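Local coordinates for uncharacterized protein MJ1460 (Methanocaldococcus jannaschii DSM 2661, PDB 2OSO), which is a zinc-binding V4R-domain protein of the vinyl-4-reductase family that probably works as a two-chain assembly, at the zinc ion site and the interface of chains A and B. Sequence-based numbering; all coordinates share one arbitrary frame. Chains: chain A/B, Hypothetical protein MJ1460.

Contact 1: the zinc ion site. Residues chain A 106, 116-117, 140, 142-145, 151, 153. With ZN (zinc ion), chain C.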
# COMPACT_ATOMS: atom_id res chain seq x y z
N PRO A 106 -2.81 -13.10 2.19
CA PRO A 106 -3.67 -12.05 2.74
C PRO A 106 -5.15 -12.27 2.38
O PRO A 106 -5.47 -13.15 1.56
CB PRO A 106 -3.12 -10.75 2.12
CG PRO A 106 -1.98 -11.11 1.33
CD PRO A 106 -1.89 -12.57 1.16
N ILE A 116 -9.02 -14.40 -5.90
CA ILE A 116 -8.93 -12.95 -5.62
C ILE A 116 -7.54 -12.32 -5.73
O ILE A 116 -7.45 -11.15 -5.67
CB ILE A 116 -9.60 -12.51 -4.27
CG1 ILE A 116 -8.94 -13.17 -3.03
CG2 ILE A 116 -11.17 -12.90 -4.28
CD1 ILE A 116 -9.31 -12.55 -1.72
N HIS A 117 -6.50 -13.12 -5.86
CA HIS A 117 -5.15 -12.66 -5.57
C HIS A 117 -4.49 -12.30 -6.91
O HIS A 117 -3.42 -12.81 -7.24
CB HIS A 117 -4.39 -13.69 -4.77
CG HIS A 117 -4.81 -13.80 -3.34
ND1 HIS A 117 -5.56 -14.85 -2.85
CD2 HIS A 117 -4.72 -12.91 -2.33
CE1 HIS A 117 -5.80 -14.66 -1.57
NE2 HIS A 117 -5.31 -13.48 -1.23
N GLU A 140 -4.51 -17.71 -11.34
CA GLU A 140 -4.84 -18.32 -10.08
C GLU A 140 -6.09 -19.14 -10.37
O GLU A 140 -7.08 -18.60 -10.85
CB GLU A 140 -5.09 -17.28 -8.95
CG GLU A 140 -5.30 -17.93 -7.57
CD GLU A 140 -5.54 -16.92 -6.47
OE1 GLU A 140 -5.92 -15.78 -6.78
OE2 GLU A 140 -5.37 -17.28 -5.28
N GLU A 142 -7.14 -21.82 -7.99
CA GLU A 142 -7.85 -22.10 -6.71
C GLU A 142 -7.42 -21.07 -5.67
O GLU A 142 -6.29 -20.57 -5.72
CB GLU A 142 -7.54 -23.51 -6.14
CG GLU A 142 -7.61 -24.66 -7.09
CD GLU A 142 -7.24 -26.01 -6.42
OE1 GLU A 142 -7.13 -26.11 -5.18
OE2 GLU A 142 -7.04 -26.98 -7.16
N CYS A 143 -8.27 -20.78 -4.70
CA CYS A 143 -7.97 -19.65 -3.76
C CYS A 143 -8.59 -19.94 -2.37
O CYS A 143 -9.64 -20.54 -2.28
CB CYS A 143 -8.51 -18.37 -4.38
SG CYS A 143 -8.28 -16.84 -3.46
N VAL A 144 -7.88 -19.52 -1.33
CA VAL A 144 -8.30 -19.65 0.07
C VAL A 144 -9.67 -18.99 0.27
O VAL A 144 -10.52 -19.48 1.04
CB VAL A 144 -7.21 -19.06 1.03
CG1 VAL A 144 -7.69 -18.96 2.50
CG2 VAL A 144 -5.94 -19.88 0.92
N SER A 145 -9.92 -17.93 -0.48
CA SER A 145 -11.18 -17.21 -0.33
C SER A 145 -12.35 -17.95 -0.97
O SER A 145 -13.51 -17.58 -0.75
CB SER A 145 -11.02 -15.76 -0.83
OG SER A 145 -10.15 -15.03 0.04
N CYS A 151 -3.91 -21.25 -1.87
CA CYS A 151 -4.13 -20.75 -3.24
C CYS A 151 -3.22 -21.51 -4.20
O CYS A 151 -2.09 -21.87 -3.81
CB CYS A 151 -3.88 -19.27 -3.34
SG CYS A 151 -4.79 -18.14 -2.15
N PHE A 153 -1.69 -21.45 -8.24
CA PHE A 153 -1.39 -20.67 -9.44
C PHE A 153 -0.80 -21.58 -10.53
O PHE A 153 0.16 -22.32 -10.29
CB PHE A 153 -0.41 -19.56 -9.11
CG PHE A 153 -0.88 -18.61 -7.99
CD1 PHE A 153 -0.61 -18.92 -6.65
CD2 PHE A 153 -1.52 -17.42 -8.28
CE1 PHE A 153 -1.00 -18.04 -5.61
CE2 PHE A 153 -1.95 -16.54 -7.23
CZ PHE A 153 -1.64 -16.83 -5.91
ZN ZN C . -5.93 -16.74 -3.56
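The zinc site looks structural: four side chains surround the ion in a near-tetrahedral shell, and the sulfurs and the carboxylate are each tied to the backbone or to a neighbouring ligand. A:Cys143 and A:Cys151 supply thiolates, A:Glu140 one carboxylate oxygen and A:His117 its ND1; a weakly bound water could be unseen. The A:Glu140 chain is extended, with CG anti to the backbone N (chi1 -174°), and carries OE2 to 1.9 Å from ZN. OE1, the other oxygen of A:Glu140, accepts the backbone N of A:His117 on its syn lone pair at 2.9 Å, so one carboxylate holds both metal and a fellow ligand. The A:His117 imidazole binds through ND1, 2.1 Å from ZN, while its NE2 donates to the A:Pro106 carbonyl O at 2.8 Å. That oxygen lies near the ring plane, but the donor sits above the carbonyl plane; the bond fixes the ring's rotation, and A:Ile116 CG1 packs on one face. Backbone N-H groups of A:Ile116 and A:Ser145 point at A:Cys143 SG, and A:Val144 N meets A:Cys151 SG at 3.5 Å, nearly straight at 175°. These donors would probably temper the thiolate charge. The zinc pins the loop bearing A:His117 to strand 135-142, the turn after it and the start of strand 151-158.

Contact 2: the interface of chains A and B. Residues chain A 16, 22, 64, 75, 78-79, 81; chain B 28-29, 32.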
# COMPACT_ATOMS: atom_id res chain seq x y z
N ILE A 16 13.95 -1.68 0.31
CA ILE A 16 13.47 -3.01 -0.10
C ILE A 16 14.63 -4.02 -0.24
O ILE A 16 14.41 -5.22 -0.19
CB ILE A 16 12.57 -2.99 -1.38
CG1 ILE A 16 13.30 -2.46 -2.62
CG2 ILE A 16 11.27 -2.22 -1.13
CD1 ILE A 16 12.65 -2.93 -3.94
N ILE A 22 13.40 -3.53 6.78
CA ILE A 22 12.06 -4.14 6.61
C ILE A 22 11.58 -4.64 7.94
O ILE A 22 10.47 -4.35 8.36
CB ILE A 22 12.04 -5.34 5.62
CG1 ILE A 22 12.28 -4.82 4.20
CG2 ILE A 22 10.67 -6.11 5.68
CD1 ILE A 22 12.80 -5.89 3.24
N LEU A 64 11.26 -5.88 -7.68
CA LEU A 64 11.77 -6.70 -6.59
C LEU A 64 12.95 -7.53 -7.09
O LEU A 64 13.97 -7.69 -6.41
CB LEU A 64 10.69 -7.64 -6.03
CG LEU A 64 9.50 -7.08 -5.26
CD1 LEU A 64 8.48 -8.21 -5.05
CD2 LEU A 64 9.91 -6.45 -3.96
N ILE A 75 11.18 -13.04 0.00
CA ILE A 75 10.40 -11.81 -0.20
C ILE A 75 8.95 -11.99 0.21
O ILE A 75 8.38 -11.11 0.85
CB ILE A 75 10.44 -11.35 -1.67
CG1 ILE A 75 11.85 -10.86 -2.01
CG2 ILE A 75 9.39 -10.25 -1.90
CD1 ILE A 75 12.16 -10.71 -3.50
N LEU A 78 8.87 -11.83 4.00
CA LEU A 78 9.12 -10.44 4.43
C LEU A 78 7.92 -9.51 4.22
O LEU A 78 7.65 -8.64 5.06
CB LEU A 78 10.32 -9.89 3.69
CG LEU A 78 11.66 -10.47 4.08
CD1 LEU A 78 12.76 -9.87 3.18
CD2 LEU A 78 11.95 -10.23 5.57
N MSE A 79 7.21 -9.72 3.12
CA MSE A 79 6.02 -8.94 2.81
C MSE A 79 4.83 -9.36 3.69
O MSE A 79 3.83 -8.64 3.77
CB MSE A 79 5.68 -9.12 1.35
CG MSE A 79 6.62 -8.56 0.37
SE MSE A 79 5.88 -8.70 -1.48
CE MSE A 79 4.63 -7.22 -1.42
N PHE A 81 3.13 -11.96 3.01
CA PHE A 81 2.17 -12.43 1.98
C PHE A 81 1.96 -13.95 2.01
O PHE A 81 1.13 -14.47 1.29
CB PHE A 81 2.66 -11.94 0.59
CG PHE A 81 2.06 -10.62 0.16
CD1 PHE A 81 1.66 -9.67 1.08
CD2 PHE A 81 1.94 -10.33 -1.19
CE1 PHE A 81 1.09 -8.50 0.69
CE2 PHE A 81 1.38 -9.18 -1.62
CZ PHE A 81 0.94 -8.23 -0.67
N ILE B 28 1.53 -5.41 6.48
CA ILE B 28 2.59 -5.27 5.48
C ILE B 28 3.60 -4.22 5.92
O ILE B 28 3.19 -3.11 6.31
CB ILE B 28 2.00 -4.94 4.09
CG1 ILE B 28 2.99 -5.23 2.99
CG2 ILE B 28 1.52 -3.48 3.96
CD1 ILE B 28 2.39 -5.06 1.58
N PRO B 29 4.90 -4.57 5.90
CA PRO B 29 5.98 -3.57 6.12
C PRO B 29 5.91 -2.34 5.17
O PRO B 29 5.78 -2.50 3.94
CB PRO B 29 7.24 -4.36 5.83
CG PRO B 29 6.89 -5.77 6.04
CD PRO B 29 5.46 -5.92 5.66
N TYR B 32 7.10 -1.77 1.40
CA TYR B 32 6.36 -2.40 0.33
C TYR B 32 5.08 -1.64 -0.05
O TYR B 32 4.65 -1.64 -1.20
CB TYR B 32 6.00 -3.83 0.74
CG TYR B 32 7.21 -4.73 0.87
CD1 TYR B 32 8.00 -5.03 -0.24
CD2 TYR B 32 7.55 -5.31 2.10
CE1 TYR B 32 9.07 -5.87 -0.15
CE2 TYR B 32 8.64 -6.15 2.19
CZ TYR B 32 9.40 -6.41 1.08
OH TYR B 32 10.48 -7.24 1.15
O HOH W 1 12.40 -7.03 -0.74
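The phenol ring of B:Tyr32 has A:Met79, a selenomethionine, on one face: its CG stands over the ring centre, 3.5 Å from the centroid, in a CH-pi contact. The bent A:Met79 chain (chi3 78°) then turns CE onto one face of the A:Phe81 ring, toward its rim, and A:Phe81 CE1 meets B:Ile28 CD1 at 3.8 Å. Around B:Tyr32, A:Leu64 CD2 comes to CE1 at 4.0 Å, crossing at about a right angle, while A:Ile22 also crosses it and brings CD1 to within 3.4 Å of OH. The tyrosine is thus a plug from helix 30-44 of B, set with CG anti to its carbonyl carbon (chi1 -67°), in an apolar pocket between helices 19-24, 53-64 and 69-79 of A. An alanine at B:Tyr32 would remove the ring and hydroxyl and would probably loosen this contact of the deposited, perhaps biological, dimer by taking away the CH-pi platform and the packing of A:Ile22 and A:Leu64. B:Pro29 packs beside the ring, its CB and CG against A:Ile22 CG2. Direct polar pairing between the chains is absent here; instead, the hydroxyl OH of B:Tyr32 lies 2.7 Å from a water O, and that same water O is 2.8 Å from the A:Ile16 carbonyl O.

Contact 3: the interface of chains A and B. Residues chain A 7-8, 11-12, 15; chain B 107, 109-110, 112, 116.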
# COMPACT_ATOMS: atom_id res chain seq x y z
N LYS A 7 9.21 12.34 -2.87
CA LYS A 7 10.41 12.50 -2.00
C LYS A 7 10.96 11.19 -1.45
O LYS A 7 12.18 10.98 -1.27
CB LYS A 7 10.06 13.37 -0.77
CG LYS A 7 9.61 14.82 -1.04
CD LYS A 7 8.77 15.36 0.17
CE LYS A 7 8.54 16.86 0.07
NZ LYS A 7 7.49 17.31 1.08
N ILE A 8 10.04 10.32 -1.14
CA ILE A 8 10.34 9.14 -0.41
C ILE A 8 10.81 8.04 -1.38
O ILE A 8 11.44 7.06 -0.97
CB ILE A 8 9.07 8.76 0.45
CG1 ILE A 8 9.45 7.79 1.55
CG2 ILE A 8 7.87 8.27 -0.43
CD1 ILE A 8 10.09 8.48 2.69
N ASP A 11 14.44 6.41 -1.40
CA ASP A 11 14.68 5.75 -0.12
C ASP A 11 13.98 4.38 -0.09
O ASP A 11 14.53 3.38 0.40
CB ASP A 11 14.14 6.66 1.02
CG ASP A 11 14.75 8.05 1.00
OD1 ASP A 11 15.92 8.16 1.35
OD2 ASP A 11 14.05 9.03 0.62
N ILE A 12 12.77 4.31 -0.63
CA ILE A 12 12.05 3.04 -0.70
C ILE A 12 12.83 1.99 -1.51
O ILE A 12 12.89 0.83 -1.10
CB ILE A 12 10.59 3.21 -1.23
CG1 ILE A 12 9.70 3.87 -0.16
CG2 ILE A 12 9.98 1.86 -1.60
CD1 ILE A 12 8.90 5.02 -0.71
N ALA A 15 15.55 0.65 0.84
CA ALA A 15 14.93 -0.12 1.93
C ALA A 15 14.49 -1.51 1.52
O ALA A 15 14.59 -2.42 2.32
CB ALA A 15 13.74 0.64 2.52
N TYR B 107 8.51 5.67 8.49
CA TYR B 107 9.70 6.12 7.80
C TYR B 107 10.72 6.79 8.71
O TYR B 107 11.36 7.70 8.26
CB TYR B 107 9.36 7.10 6.68
CG TYR B 107 8.47 6.51 5.64
CD1 TYR B 107 8.86 5.38 4.95
CD2 TYR B 107 7.28 7.11 5.29
CE1 TYR B 107 8.09 4.84 3.98
CE2 TYR B 107 6.48 6.59 4.29
CZ TYR B 107 6.91 5.43 3.63
OH TYR B 107 6.15 4.82 2.64
N TRP B 109 13.44 5.43 9.70
CA TRP B 109 14.72 5.01 9.11
C TRP B 109 15.16 5.95 7.97
O TRP B 109 16.23 5.77 7.38
CB TRP B 109 14.64 3.57 8.60
CG TRP B 109 13.40 3.25 7.77
CD1 TRP B 109 12.20 2.75 8.23
CD2 TRP B 109 13.24 3.42 6.36
NE1 TRP B 109 11.32 2.64 7.19
CE2 TRP B 109 11.93 3.04 6.04
CE3 TRP B 109 14.08 3.87 5.34
CZ2 TRP B 109 11.45 3.10 4.74
CZ3 TRP B 109 13.60 3.95 4.07
CH2 TRP B 109 12.31 3.57 3.77
N VAL B 110 14.31 6.94 7.63
CA VAL B 110 14.67 7.95 6.62
C VAL B 110 15.22 9.25 7.21
O VAL B 110 14.65 9.87 8.09
CB VAL B 110 13.44 8.31 5.72
CG1 VAL B 110 13.81 9.38 4.74
CG2 VAL B 110 12.95 7.11 4.99
N LYS B 112 16.15 13.12 5.85
CA LYS B 112 15.95 14.07 4.76
C LYS B 112 15.90 15.51 5.33
O LYS B 112 15.33 15.73 6.40
CB LYS B 112 14.63 13.69 4.06
CG LYS B 112 14.44 14.31 2.68
CD LYS B 112 13.89 13.30 1.65
CE LYS B 112 14.99 12.49 1.05
NZ LYS B 112 14.54 11.49 0.04
N ILE B 116 8.82 14.86 4.99
CA ILE B 116 8.59 13.74 4.04
C ILE B 116 7.16 13.22 3.96
O ILE B 116 6.90 12.44 3.12
CB ILE B 116 9.58 12.54 4.20
CG1 ILE B 116 9.50 11.87 5.60
CG2 ILE B 116 11.10 13.06 3.97
CD1 ILE B 116 10.17 10.54 5.70
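At the polar end, chain A grips the ammonium group of B:Lys112 twice. B:Lys112 NZ forms a salt bridge with the carboxylate oxygen OD2 of A:Asp11 at 2.6 Å, arriving on its syn lone pair, and donates to the backbone O of A:Lys7 at 2.7 Å from above the carbonyl plane. The lysine chain bends at chi2 and chi3 (-84°) to bring NZ to both acceptors. Alongside, A:Ile8 reaches into an apolar pocket of chain B: CG1 stands anti to the backbone N, and a chi2 of 79° turns CD1 onto one face of the B:Tyr107 ring, off centre. The CD1 methyls of A:Ile8 and B:Ile116 meet at 3.6 Å, the side chains crossing at about a right angle, and A:Ile8 CD1 lies 3.9 Å from B:Val110 CG2. Farther along helix 9-15, A:Ala15 CB sits over the six-membered ring of B:Trp109, 3.5 Å from CH2. In the next shell, B:Trp109 takes the crowded chi1 position (47°), and one face of its ring carries B:Val110 CG2 and B:Tyr107 CA; its CZ2 lies at the edge of the B:Tyr107 ring. The contact clasps the N-terminal segment of one chain to the 107-116 loop of the other, and its twin would help hold the probable dimer.

The C-alpha centres of contact 1 and contact 2 lie about 19 Å apart and those of contacts 2 and 3 about 15 Å. The 32 Å between the centres of contacts 1 and 3 runs from the zinc site of A to the patch at the loop of B, whose own zinc site adjoins contact 3. Contacts 2 and 3 belong to one two-fold interface and join through the consecutive helices 9-15 and 19-24 of A. In each chain residue 116 both precedes the zinc-binding histidine and receives the partner's isoleucine. The metal-stabilised loop may therefore help shape the docking surface of the assembly.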